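Local coordinates for fimbriae-associated protein FAP1 (Streptococcus parasanguinis, PDB 2X12) that probably helps form the serine-rich surface fimbriae through which this bacterium adheres and builds biofilm, an adhesion modulated by pH, at residues Y214-Y218 with D298-D304. Numbering follows the deposited sequence.
Sequences YTGIY and DPHFYED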
ATOM      1  N   TYR A 214       4.651   8.583 -12.459  1.00 26.85           N
ATOM      2  CA  TYR A 214       5.057   7.285 -11.997  1.00 27.35           C
ATOM      3  C   TYR A 214       4.213   6.862 -10.803  1.00 27.24           C
ATOM      4  O   TYR A 214       3.894   7.689  -9.944  1.00 27.28           O
ATOM      5  CB  TYR A 214       6.495   7.315 -11.548  1.00 26.07           C
ATOM      6  CG  TYR A 214       7.475   7.220 -12.655  1.00 27.44           C
ATOM      7  CD1 TYR A 214       8.096   8.336 -13.115  1.00 29.10           C
ATOM      8  CD2 TYR A 214       7.803   6.016 -13.230  1.00 30.20           C
ATOM      9  CE1 TYR A 214       9.020   8.285 -14.141  1.00 31.43           C
ATOM     10  CE2 TYR A 214       8.743   5.942 -14.272  1.00 32.80           C
ATOM     11  CZ  TYR A 214       9.346   7.110 -14.711  1.00 31.95           C
ATOM     12  OH  TYR A 214      10.259   7.205 -15.711  1.00 31.24           O
ATOM     13  N   THR A 215       3.908   5.578 -10.699  1.00 27.64           N
ATOM     14  CA  THR A 215       3.240   5.083  -9.518  1.00 27.10           C
ATOM     15  C   THR A 215       4.163   4.143  -8.766  1.00 26.68           C
ATOM     16  O   THR A 215       5.048   3.517  -9.363  1.00 28.06           O
ATOM     17  CB  THR A 215       1.941   4.430  -9.937  1.00 28.94           C
ATOM     18  OG1 THR A 215       1.138   5.436 -10.622  1.00 32.66           O
ATOM     19  CG2 THR A 215       1.216   3.833  -8.743  1.00 25.51           C
ATOM     20  N   GLY A 216       4.006   4.067  -7.456  1.00 25.22           N
ATOM     21  CA  GLY A 216       4.847   3.195  -6.688  1.00 25.26           C
ATOM     22  C   GLY A 216       4.105   2.627  -5.512  1.00 25.39           C
ATOM     23  O   GLY A 216       3.142   3.254  -5.040  1.00 25.82           O
ATOM     24  N   ILE A 217       4.581   1.473  -5.009  1.00 25.31           N
ATOM     25  CA  ILE A 217       4.005   0.809  -3.837  1.00 24.68           C
ATOM     26  C   ILE A 217       5.134   0.509  -2.903  1.00 24.72           C
ATOM     27  O   ILE A 217       6.095  -0.112  -3.285  1.00 25.46           O
ATOM     28  CB  ILE A 217       3.319  -0.468  -4.268  1.00 25.82           C
ATOM     29  CG1 ILE A 217       2.573  -1.137  -3.112  1.00 25.90           C
ATOM     30  CG2 ILE A 217       4.313  -1.390  -4.905  1.00 25.06           C
ATOM     31  CD1 ILE A 217       1.479  -0.291  -2.529  1.00 25.39           C
ATOM     32  N   TYR A 218       5.067   1.023  -1.694  1.00 24.67           N
ATOM     33  CA  TYR A 218       6.082   0.695  -0.699  1.00 24.93           C
ATOM     34  C   TYR A 218       5.498  -0.462   0.058  1.00 25.81           C
ATOM     35  O   TYR A 218       4.357  -0.388   0.459  1.00 25.75           O
ATOM     36  CB  TYR A 218       6.284   1.845   0.250  1.00 24.25           C
ATOM     37  CG  TYR A 218       7.009   1.484   1.515  1.00 26.06           C
ATOM     38  CD1 TYR A 218       8.380   1.549   1.617  1.00 28.42           C
ATOM     39  CD2 TYR A 218       6.320   1.101   2.635  1.00 28.01           C
ATOM     40  CE1 TYR A 218       9.043   1.227   2.820  1.00 28.77           C
ATOM     41  CE2 TYR A 218       6.958   0.789   3.811  1.00 28.41           C
ATOM     42  CZ  TYR A 218       8.315   0.844   3.908  1.00 28.68           C
ATOM     43  OH  TYR A 218       8.895   0.502   5.122  1.00 29.46           O
ATOM     44  N   ASP A 298       9.620  12.194 -11.229  1.00 35.34           N
ATOM     45  CA  ASP A 298      10.821  11.487 -10.816  1.00 36.34           C
ATOM     46  C   ASP A 298      10.504  10.053 -10.413  1.00 34.59           C
ATOM     47  O   ASP A 298       9.661   9.829  -9.543  1.00 32.37           O
ATOM     48  CB  ASP A 298      11.417  12.228  -9.602  1.00 36.79           C
ATOM     49  CG  ASP A 298      12.878  11.803  -9.274  1.00 40.97           C
ATOM     50  OD1 ASP A 298      13.402  10.800  -9.823  1.00 44.99           O
ATOM     51  OD2 ASP A 298      13.523  12.497  -8.456  1.00 45.10           O
ATOM     52  N   PRO A 299      11.212   9.070 -10.992  1.00 35.96           N
ATOM     53  CA  PRO A 299      11.017   7.632 -10.657  1.00 35.36           C
ATOM     54  C   PRO A 299      11.789   7.110  -9.453  1.00 34.85           C
ATOM     55  O   PRO A 299      11.694   5.907  -9.147  1.00 35.28           O
ATOM     56  CB  PRO A 299      11.554   6.927 -11.891  1.00 37.84           C
ATOM     57  CG  PRO A 299      12.638   7.812 -12.363  1.00 39.84           C
ATOM     58  CD  PRO A 299      12.181   9.228 -12.090  1.00 38.53           C
ATOM     59  N   HIS A 300      12.559   7.975  -8.798  1.00 34.73           N
ATOM     60  CA  HIS A 300      13.365   7.561  -7.686  1.00 35.41           C
ATOM     61  C   HIS A 300      12.795   8.119  -6.406  1.00 33.51           C
ATOM     62  O   HIS A 300      13.117   9.222  -5.986  1.00 33.64           O
ATOM     63  CB  HIS A 300      14.783   8.037  -7.867  1.00 38.05           C
ATOM     64  CG  HIS A 300      15.755   7.378  -6.945  1.00 41.17           C
ATOM     65  ND1 HIS A 300      16.086   6.039  -7.037  1.00 43.15           N
ATOM     66  CD2 HIS A 300      16.477   7.880  -5.913  1.00 43.23           C
ATOM     67  CE1 HIS A 300      16.986   5.757  -6.108  1.00 46.19           C
ATOM     68  NE2 HIS A 300      17.229   6.849  -5.405  1.00 45.92           N
ATOM     69  N   PHE A 301      11.954   7.333  -5.758  1.00 32.05           N
ATOM     70  CA  PHE A 301      11.357   7.797  -4.518  1.00 30.83           C
ATOM     71  C   PHE A 301      11.113   6.697  -3.506  1.00 29.77           C
ATOM     72  O   PHE A 301      10.960   5.557  -3.886  1.00 29.85           O
ATOM     73  CB  PHE A 301      10.063   8.537  -4.816  1.00 29.74           C
ATOM     74  CG  PHE A 301       9.047   7.725  -5.529  1.00 28.37           C
ATOM     75  CD1 PHE A 301       9.072   7.629  -6.900  1.00 30.32           C
ATOM     76  CD2 PHE A 301       8.064   7.104  -4.844  1.00 27.08           C
ATOM     77  CE1 PHE A 301       8.134   6.901  -7.575  1.00 30.04           C
ATOM     78  CE2 PHE A 301       7.117   6.376  -5.508  1.00 28.94           C
ATOM     79  CZ  PHE A 301       7.141   6.285  -6.884  1.00 29.56           C
ATOM     80  N   TYR A 302      11.081   7.065  -2.225  1.00 29.20           N
ATOM     81  CA  TYR A 302      10.880   6.083  -1.171  1.00 29.14           C
ATOM     82  C   TYR A 302       9.937   6.722  -0.201  1.00 28.48           C
ATOM     83  O   TYR A 302      10.340   7.571   0.560  1.00 30.30           O
ATOM     84  CB  TYR A 302      12.208   5.736  -0.523  1.00 30.55           C
ATOM     85  CG  TYR A 302      12.242   4.561   0.436  1.00 31.35           C
ATOM     86  CD1 TYR A 302      12.453   3.281  -0.001  1.00 31.83           C
ATOM     87  CD2 TYR A 302      12.166   4.747   1.783  1.00 33.11           C
ATOM     88  CE1 TYR A 302      12.507   2.226   0.872  1.00 32.62           C
ATOM     89  CE2 TYR A 302      12.245   3.678   2.671  1.00 33.68           C
ATOM     90  CZ  TYR A 302      12.412   2.435   2.207  1.00 33.33           C
ATOM     91  OH  TYR A 302      12.521   1.405   3.114  1.00 34.73           O
ATOM     92  N   GLU A 303       8.665   6.370  -0.304  1.00 27.49           N
ATOM     93  CA  GLU A 303       7.624   6.892   0.565  1.00 27.20           C
ATOM     94  C   GLU A 303       7.133   5.711   1.363  1.00 27.05           C
ATOM     95  O   GLU A 303       6.212   4.986   0.961  1.00 25.33           O
ATOM     96  CB  GLU A 303       6.528   7.514  -0.278  1.00 26.50           C
ATOM     97  CG  GLU A 303       7.032   8.658  -1.159  1.00 28.20           C
ATOM     98  CD  GLU A 303       7.607   9.854  -0.355  1.00 32.20           C
ATOM     99  OE1 GLU A 303       7.313   9.920   0.883  1.00 34.87           O
ATOM    100  OE2 GLU A 303       8.358  10.686  -0.968  1.00 32.73           O
ATOM    101  N   ASP A 304       7.899   5.460   2.429  1.00 28.90           N
ATOM    102  CA  ASP A 304       7.499   4.615   3.558  1.00 29.48           C
ATOM    103  C   ASP A 304       6.581   5.544   4.260  1.00 30.24           C
ATOM    104  O   ASP A 304       6.392   6.678   3.766  1.00 32.35           O
ATOM    105  CB  ASP A 304       8.694   4.276   4.440  1.00 30.99           C
ATOM    106  CG  ASP A 304       9.424   5.513   4.986  1.00 31.11           C
ATOM    107  OD1 ASP A 304       8.882   6.627   4.882  1.00 27.87           O
ATOM    108  OD2 ASP A 304      10.555   5.366   5.554  1.00 32.28           O
TER
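Strand Y214-Y218 and the loop D298-D304 run nearly parallel, their end-to-end directions 17° apart, with no hydrogen bond between them; Y214 lies level with P299, G216 with F301 and Y218 with D304. P299 sets its ring over one face of Y214, CB standing 3.6 Å from the ring centroid and close to the normal, a CH-pi contact that suits proline because its compact, rigid ring offers a flat aliphatic surface. F301 points its ring edge at the strand, CZ lying 3.9 Å from G216 CA. G216 has no side chain, so the phenyl edge comes up directly to the backbone.

Y218 makes two kinds of aromatic contact. With CG anti to the backbone N (chi1 164°), its ring turns one face to the end of the loop, where D304 CA sits 3.5 Å from the centroid, almost on the normal. Its edge also meets the face of Y302 in a T-shaped pair, centroids 5.4 Å apart and planes at 86°. The Y302 hydroxyl bonds to the G253 carbonyl, and the D304 carboxylate is held by S306, N324, N249 and S251, so both partners of Y218 are fixed from outside.

Strand 212-220 bonds its backbone to strands 254-263 and 287-295, and the loop runs along the strand, against one face of that sheet. Attachment here therefore rests on aromatic and van der Waals contact, while the carboxylates of E303 and D304 and the Y302 hydroxyl find their hydrogen-bond partners elsewhere in the chain.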